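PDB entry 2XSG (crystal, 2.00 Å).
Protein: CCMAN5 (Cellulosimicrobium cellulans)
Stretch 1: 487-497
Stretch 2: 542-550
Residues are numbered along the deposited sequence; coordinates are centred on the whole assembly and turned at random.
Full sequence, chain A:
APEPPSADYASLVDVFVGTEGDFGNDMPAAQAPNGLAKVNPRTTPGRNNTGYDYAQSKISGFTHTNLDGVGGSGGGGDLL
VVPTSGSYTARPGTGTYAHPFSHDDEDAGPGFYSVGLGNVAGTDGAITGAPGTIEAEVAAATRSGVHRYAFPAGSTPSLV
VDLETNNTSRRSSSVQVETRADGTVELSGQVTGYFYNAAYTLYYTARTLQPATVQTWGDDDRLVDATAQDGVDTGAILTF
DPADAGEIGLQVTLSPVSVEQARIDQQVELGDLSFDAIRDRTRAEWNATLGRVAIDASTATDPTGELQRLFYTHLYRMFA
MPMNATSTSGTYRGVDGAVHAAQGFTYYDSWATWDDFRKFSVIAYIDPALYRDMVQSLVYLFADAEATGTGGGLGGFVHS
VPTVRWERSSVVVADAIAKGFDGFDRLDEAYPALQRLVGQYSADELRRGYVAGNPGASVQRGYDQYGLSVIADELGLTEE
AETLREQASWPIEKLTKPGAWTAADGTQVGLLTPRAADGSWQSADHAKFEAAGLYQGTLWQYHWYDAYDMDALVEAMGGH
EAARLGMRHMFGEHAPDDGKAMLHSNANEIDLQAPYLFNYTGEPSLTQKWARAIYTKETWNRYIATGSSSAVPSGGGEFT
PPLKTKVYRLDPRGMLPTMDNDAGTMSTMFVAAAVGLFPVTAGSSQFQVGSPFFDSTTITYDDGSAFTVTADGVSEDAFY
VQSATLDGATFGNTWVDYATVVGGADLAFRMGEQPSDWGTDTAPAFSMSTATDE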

ATOM      1  N   GLN A 487      18.461  -5.681 -24.122  1.00  9.17           N
ATOM      2  CA  GLN A 487      19.045  -5.674 -22.774  1.00  8.60           C
ATOM      3  C   GLN A 487      18.186  -6.372 -21.724  1.00  7.59           C
ATOM      4  O   GLN A 487      18.708  -7.059 -20.844  1.00  7.41           O
ATOM      5  CB  GLN A 487      19.439  -4.258 -22.357  1.00  8.42           C
ATOM      6  CG  GLN A 487      20.610  -3.752 -23.182  1.00  8.18           C
ATOM      7  CD  GLN A 487      21.245  -2.504 -22.623  1.00  9.83           C
ATOM      8  OE1 GLN A 487      21.148  -2.215 -21.421  1.00  9.31           O
ATOM      9  NE2 GLN A 487      21.904  -1.747 -23.494  1.00  7.55           N
ATOM     10  N   ALA A 488      16.870  -6.238 -21.857  1.00  7.06           N
ATOM     11  CA  ALA A 488      15.920  -6.881 -20.944  1.00  6.52           C
ATOM     12  C   ALA A 488      15.925  -8.405 -21.037  1.00  6.45           C
ATOM     13  O   ALA A 488      15.508  -9.070 -20.107  1.00  6.02           O
ATOM     14  CB  ALA A 488      14.508  -6.353 -21.168  1.00  6.51           C
ATOM     15  N   SER A 489      16.403  -8.952 -22.150  1.00  6.52           N
ATOM     16  CA  SER A 489      16.524 -10.397 -22.300  1.00  7.12           C
ATOM     17  C   SER A 489      17.746 -10.950 -21.544  1.00  7.32           C
ATOM     18  O   SER A 489      17.773 -12.133 -21.188  1.00  7.70           O
ATOM     19  CB  SER A 489      16.572 -10.791 -23.789  1.00  7.46           C
ATOM     20  OG  SER A 489      17.843 -10.474 -24.352  1.00  8.49           O
ATOM     21  N   TRP A 490      18.725 -10.082 -21.267  1.00  7.67           N
ATOM     22  CA  TRP A 490      20.035 -10.498 -20.717  1.00  7.33           C
ATOM     23  C   TRP A 490      20.002 -11.253 -19.362  1.00  7.02           C
ATOM     24  O   TRP A 490      20.692 -12.282 -19.206  1.00  6.23           O
ATOM     25  CB  TRP A 490      21.022  -9.315 -20.648  1.00  7.25           C
ATOM     26  CG  TRP A 490      21.507  -8.726 -21.990  1.00  8.09           C
ATOM     27  CD1 TRP A 490      21.340  -9.258 -23.249  1.00  7.43           C
ATOM     28  CD2 TRP A 490      22.275  -7.518 -22.172  1.00  6.01           C
ATOM     29  NE1 TRP A 490      21.923  -8.439 -24.183  1.00  6.54           N
ATOM     30  CE2 TRP A 490      22.508  -7.374 -23.551  1.00  6.72           C
ATOM     31  CE3 TRP A 490      22.775  -6.545 -21.297  1.00  5.55           C
ATOM     32  CZ2 TRP A 490      23.219  -6.292 -24.082  1.00  6.71           C
ATOM     33  CZ3 TRP A 490      23.475  -5.482 -21.813  1.00  7.02           C
ATOM     34  CH2 TRP A 490      23.697  -5.359 -23.198  1.00  8.13           C
ATOM     35  N   PRO A 491      19.217 -10.750 -18.374  1.00  6.98           N
ATOM     36  CA  PRO A 491      19.245 -11.416 -17.069  1.00  6.73           C
ATOM     37  C   PRO A 491      18.821 -12.882 -17.163  1.00  7.16           C
ATOM     38  O   PRO A 491      19.483 -13.744 -16.586  1.00  6.21           O
ATOM     39  CB  PRO A 491      18.239 -10.624 -16.237  1.00  6.93           C
ATOM     40  CG  PRO A 491      18.142  -9.313 -16.900  1.00  6.75           C
ATOM     41  CD  PRO A 491      18.386  -9.537 -18.351  1.00  6.18           C
ATOM     42  N   ILE A 492      17.745 -13.154 -17.901  1.00  7.43           N
ATOM     43  CA  ILE A 492      17.290 -14.541 -18.108  1.00  8.58           C
ATOM     44  C   ILE A 492      18.352 -15.403 -18.811  1.00  9.14           C
ATOM     45  O   ILE A 492      18.675 -16.494 -18.355  1.00  9.55           O
ATOM     46  CB  ILE A 492      15.937 -14.617 -18.858  1.00  8.52           C
ATOM     47  CG1 ILE A 492      14.785 -14.154 -17.951  1.00  9.78           C
ATOM     48  CG2 ILE A 492      15.646 -16.046 -19.322  1.00  8.03           C
ATOM     49  CD1 ILE A 492      13.558 -13.709 -18.725  1.00 10.77           C
ATOM     50  N   GLU A 493      18.891 -14.911 -19.914  1.00 10.08           N
ATOM     51  CA  GLU A 493      19.830 -15.703 -20.705  1.00 11.10           C
ATOM     52  C   GLU A 493      21.145 -15.937 -19.973  1.00 10.80           C
ATOM     53  O   GLU A 493      21.666 -17.049 -19.980  1.00 10.80           O
ATOM     54  CB  GLU A 493      20.094 -15.014 -22.042  1.00 12.06           C
ATOM     55  CG  GLU A 493      20.986 -15.776 -23.008  1.00 15.52           C
ATOM     56  CD  GLU A 493      21.755 -14.827 -23.911  1.00 20.46           C
ATOM     57  OE1 GLU A 493      21.300 -13.669 -24.085  1.00 20.99           O
ATOM     58  OE2 GLU A 493      22.819 -15.235 -24.433  1.00 22.90           O
ATOM     59  N   LYS A 494      21.655 -14.895 -19.320  1.00 10.21           N
ATOM     60  CA  LYS A 494      23.010 -14.903 -18.776  1.00 10.38           C
ATOM     61  C   LYS A 494      23.126 -15.353 -17.314  1.00  9.75           C
ATOM     62  O   LYS A 494      24.213 -15.747 -16.884  1.00  9.01           O
ATOM     63  CB  LYS A 494      23.666 -13.516 -18.936  1.00 10.68           C
ATOM     64  CG  LYS A 494      23.747 -12.990 -20.373  1.00 13.60           C
ATOM     65  CD  LYS A 494      25.058 -13.416 -21.033  1.00 18.03           C
ATOM     66  CE  LYS A 494      25.331 -12.617 -22.306  1.00 19.10           C
ATOM     67  NZ  LYS A 494      24.626 -13.170 -23.497  1.00 20.00           N
ATOM     68  N   LEU A 495      22.035 -15.271 -16.546  1.00  8.87           N
ATOM     69  CA  LEU A 495      22.099 -15.657 -15.127  1.00  8.08           C
ATOM     70  C   LEU A 495      21.354 -16.936 -14.741  1.00  8.23           C
ATOM     71  O   LEU A 495      21.390 -17.333 -13.580  1.00  8.02           O
ATOM     72  CB  LEU A 495      21.692 -14.487 -14.208  1.00  7.09           C
ATOM     73  CG  LEU A 495      22.546 -13.223 -14.298  1.00  6.58           C
ATOM     74  CD1 LEU A 495      22.036 -12.178 -13.320  1.00  5.98           C
ATOM     75  CD2 LEU A 495      24.001 -13.542 -14.024  1.00  6.21           C
ATOM     76  N   THR A 496      20.675 -17.581 -15.688  1.00  9.03           N
ATOM     77  CA  THR A 496      19.989 -18.842 -15.371  1.00  9.94           C
ATOM     78  C   THR A 496      20.999 -19.963 -15.555  1.00  9.86           C
ATOM     79  O   THR A 496      21.285 -20.372 -16.672  1.00 10.31           O
ATOM     80  CB  THR A 496      18.748 -19.099 -16.262  1.00 10.19           C
ATOM     81  OG1 THR A 496      17.872 -17.968 -16.241  1.00 11.02           O
ATOM     82  CG2 THR A 496      17.985 -20.339 -15.796  1.00 10.19           C
ATOM     83  N   LYS A 497      21.551 -20.447 -14.452  1.00 10.29           N
ATOM     84  CA  LYS A 497      22.578 -21.487 -14.490  1.00 10.32           C
ATOM     85  C   LYS A 497      21.986 -22.858 -14.736  1.00 10.22           C
ATOM     86  O   LYS A 497      21.196 -23.343 -13.918  1.00 10.55           O
ATOM     87  CB  LYS A 497      23.356 -21.508 -13.177  1.00 10.90           C
ATOM     88  CG  LYS A 497      24.395 -22.621 -13.119  1.00 11.88           C
ATOM     89  CD  LYS A 497      24.968 -22.755 -11.735  1.00 13.37           C
ATOM     90  CE  LYS A 497      26.091 -23.780 -11.745  1.00 15.78           C
ATOM     91  NZ  LYS A 497      26.622 -23.967 -10.385  1.00 16.49           N
ATOM     92  N   TYR A 542      13.501 -14.858  -6.351  1.00  3.51           N
ATOM     93  CA  TYR A 542      13.928 -13.951  -7.413  1.00  4.03           C
ATOM     94  C   TYR A 542      14.060 -14.607  -8.786  1.00  4.35           C
ATOM     95  O   TYR A 542      14.026 -13.907  -9.804  1.00  5.45           O
ATOM     96  CB  TYR A 542      15.249 -13.285  -7.043  1.00  3.83           C
ATOM     97  CG  TYR A 542      15.117 -12.033  -6.232  1.00  3.46           C
ATOM     98  CD1 TYR A 542      15.012 -12.072  -4.838  1.00  5.63           C
ATOM     99  CD2 TYR A 542      15.129 -10.797  -6.853  1.00  5.77           C
ATOM    100  CE1 TYR A 542      14.909 -10.892  -4.090  1.00  5.25           C
ATOM    101  CE2 TYR A 542      15.023  -9.621  -6.122  1.00  6.18           C
ATOM    102  CZ  TYR A 542      14.923  -9.676  -4.749  1.00  6.10           C
ATOM    103  OH  TYR A 542      14.824  -8.481  -4.079  1.00  6.68           O
ATOM    104  N   HIS A 543      14.213 -15.931  -8.839  1.00  4.44           N
ATOM    105  CA  HIS A 543      14.288 -16.641 -10.126  1.00  4.44           C
ATOM    106  C   HIS A 543      13.207 -16.219 -11.149  1.00  4.76           C
ATOM    107  O   HIS A 543      13.497 -16.060 -12.355  1.00  4.56           O
ATOM    108  CB  HIS A 543      14.270 -18.166  -9.947  1.00  4.29           C
ATOM    109  CG  HIS A 543      14.373 -18.911 -11.246  1.00  4.35           C
ATOM    110  ND1 HIS A 543      13.313 -19.595 -11.799  1.00  4.97           N
ATOM    111  CD2 HIS A 543      15.389 -19.016 -12.136  1.00  4.30           C
ATOM    112  CE1 HIS A 543      13.677 -20.116 -12.958  1.00  2.87           C
ATOM    113  NE2 HIS A 543      14.932 -19.773 -13.189  1.00  6.33           N
ATOM    114  N   TRP A 544      11.985 -16.032 -10.648  1.00  4.60           N
ATOM    115  CA  TRP A 544      10.789 -15.778 -11.451  1.00  4.40           C
ATOM    116  C   TRP A 544      10.576 -14.284 -11.746  1.00  4.36           C
ATOM    117  O   TRP A 544       9.549 -13.911 -12.316  1.00  4.26           O
ATOM    118  CB  TRP A 544       9.536 -16.360 -10.753  1.00  4.27           C
ATOM    119  CG  TRP A 544       9.730 -17.769 -10.253  1.00  4.82           C
ATOM    120  CD1 TRP A 544       9.982 -18.160  -8.968  1.00  5.36           C
ATOM    121  CD2 TRP A 544       9.696 -18.973 -11.041  1.00  4.26           C
ATOM    122  NE1 TRP A 544      10.109 -19.539  -8.906  1.00  6.00           N
ATOM    123  CE2 TRP A 544       9.948 -20.057 -10.165  1.00  4.43           C
ATOM    124  CE3 TRP A 544       9.488 -19.238 -12.407  1.00  4.12           C
ATOM    125  CZ2 TRP A 544       9.992 -21.383 -10.606  1.00  4.49           C
ATOM    126  CZ3 TRP A 544       9.546 -20.554 -12.847  1.00  4.08           C
ATOM    127  CH2 TRP A 544       9.804 -21.609 -11.946  1.00  3.80           C
ATOM    128  N   TYR A 545      11.537 -13.437 -11.368  1.00  4.07           N
ATOM    129  CA  TYR A 545      11.323 -11.984 -11.384  1.00  4.18           C
ATOM    130  C   TYR A 545      10.962 -11.397 -12.743  1.00  4.43           C
ATOM    131  O   TYR A 545      10.102 -10.497 -12.841  1.00  3.49           O
ATOM    132  CB  TYR A 545      12.519 -11.226 -10.795  1.00  3.99           C
ATOM    133  CG  TYR A 545      12.188  -9.816 -10.356  1.00  4.46           C
ATOM    134  CD1 TYR A 545      12.293  -8.737 -11.242  1.00  4.63           C
ATOM    135  CD2 TYR A 545      11.775  -9.553  -9.050  1.00  5.55           C
ATOM    136  CE1 TYR A 545      11.994  -7.433 -10.831  1.00  3.57           C
ATOM    137  CE2 TYR A 545      11.478  -8.246  -8.629  1.00  5.80           C
ATOM    138  CZ  TYR A 545      11.580  -7.204  -9.521  1.00  6.78           C
ATOM    139  OH  TYR A 545      11.279  -5.928  -9.093  1.00  7.82           O
ATOM    140  N   ASP A 546      11.608 -11.901 -13.792  1.00  4.47           N
ATOM    141  CA  ASP A 546      11.440 -11.302 -15.104  1.00  5.25           C
ATOM    142  C   ASP A 546      10.156 -11.804 -15.751  1.00  5.85           C
ATOM    143  O   ASP A 546      10.161 -12.563 -16.729  1.00  5.86           O
ATOM    144  CB  ASP A 546      12.723 -11.475 -15.944  1.00  5.78           C
ATOM    145  CG  ASP A 546      13.853 -10.594 -15.432  1.00  5.65           C
ATOM    146  OD1 ASP A 546      13.543  -9.578 -14.758  1.00  3.66           O
ATOM    147  OD2 ASP A 546      15.031 -10.899 -15.688  1.00  6.80           O
ATOM    148  N   ALA A 547       9.043 -11.377 -15.139  1.00  5.10           N
ATOM    149  CA  ALA A 547       7.727 -11.920 -15.424  1.00  5.51           C
ATOM    150  C   ALA A 547       7.156 -11.519 -16.788  1.00  5.63           C
ATOM    151  O   ALA A 547       6.074 -11.988 -17.167  1.00  6.32           O
ATOM    152  CB  ALA A 547       6.745 -11.562 -14.295  1.00  4.40           C
ATOM    153  N   TYR A 548       7.896 -10.673 -17.504  1.00  5.66           N
ATOM    154  CA  TYR A 548       7.584 -10.253 -18.869  1.00  6.10           C
ATOM    155  C   TYR A 548       8.084 -11.253 -19.918  1.00  6.03           C
ATOM    156  O   TYR A 548       7.897 -11.042 -21.122  1.00  5.82           O
ATOM    157  CB  TYR A 548       8.201  -8.871 -19.142  1.00  6.29           C
ATOM    158  CG  TYR A 548       9.701  -8.826 -18.901  1.00  7.56           C
ATOM    159  CD1 TYR A 548      10.603  -8.995 -19.943  1.00  7.57           C
ATOM    160  CD2 TYR A 548      10.209  -8.628 -17.615  1.00  7.77           C
ATOM    161  CE1 TYR A 548      11.976  -8.980 -19.713  1.00  7.20           C
ATOM    162  CE2 TYR A 548      11.556  -8.607 -17.378  1.00  8.06           C
ATOM    163  CZ  TYR A 548      12.440  -8.770 -18.427  1.00  8.39           C
ATOM    164  OH  TYR A 548      13.784  -8.754 -18.155  1.00  6.98           O
ATOM    165  N   ASP A 549       8.735 -12.327 -19.468  1.00  5.77           N
ATOM    166  CA  ASP A 549       9.258 -13.341 -20.392  1.00  6.22           C
ATOM    167  C   ASP A 549       9.423 -14.739 -19.786  1.00  5.97           C
ATOM    168  O   ASP A 549      10.538 -15.297 -19.717  1.00  6.14           O
ATOM    169  CB  ASP A 549      10.573 -12.872 -21.036  1.00  6.28           C
ATOM    170  CG  ASP A 549      10.693 -13.319 -22.490  1.00  7.51           C
ATOM    171  OD1 ASP A 549      10.069 -14.338 -22.864  1.00  8.14           O
ATOM    172  OD2 ASP A 549      11.419 -12.657 -23.253  1.00  7.19           O
ATOM    173  N   MET A 550       8.289 -15.297 -19.380  1.00  6.32           N
ATOM    174  CA  MET A 550       8.187 -16.663 -18.914  1.00  6.61           C
ATOM    175  C   MET A 550       8.620 -17.645 -19.984  1.00  6.88           C
ATOM    176  O   MET A 550       9.177 -18.670 -19.658  1.00  7.18           O
ATOM    177  CB  MET A 550       6.753 -16.974 -18.449  1.00  6.96           C
ATOM    178  CG  MET A 550       6.385 -16.373 -17.070  1.00  5.51           C
ATOM    179  SD  MET A 550       7.428 -17.025 -15.754  1.00  7.39           S
ATOM    180  CE  MET A 550       6.850 -18.723 -15.664  1.00  3.23           C
TER

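One hydrogen bond joins the two stretches. Y548 OH lies 2.6 Å from A488 O, a short distance, and the tyrosine hydroxyl is the donor. A488 O lacks its regular helical partner: I492 N, which would bond it in a regular helix, has no bond to the turn before and lies 5.2 Å from A488 O. P491 has no amide hydrogen to offer either. The CA-to-CB bond of Y548 points sideways, but the end of the side chain comes nearer; chi1 is 56° (p). A488 O sits at the ring edge, near its plane, as expected for a partner of the phenolic oxygen.

Apolar packing adds to the contact. A488 CB lies 3.9 Å from Y548 CE1, so the same two residues meet through side chains as well. I492 gives the largest covered area, 66 Å² of its surface, and its CA-to-CB bond points toward the second stretch. With chi1 m and chi2 t, I492 CD1 comes within 3.7 Å of D546 CB and 3.9 Å of D549 CB. These two aspartates bracket the type I turn from D546 to D549, closed by D549 N to D546 O at 3.1 Å, so the methyl group rests against both ends of that turn.

Polar atoms also meet carbon without hydrogen bonding: D546 OD2 is 3.3 Å from P491 CB, I492 CD1 is 3.6 Å from D549 O, and T496 CG2 is 4.1 Å from H543 NE2. The last of these lies at the ring edge and is a van der Waals contact.

Within the first stretch, T496 OG1 donates to I492 O at 2.7 Å, tying the start of the strand back to the helix. The contact buries 303 Å² in total, both sides summed.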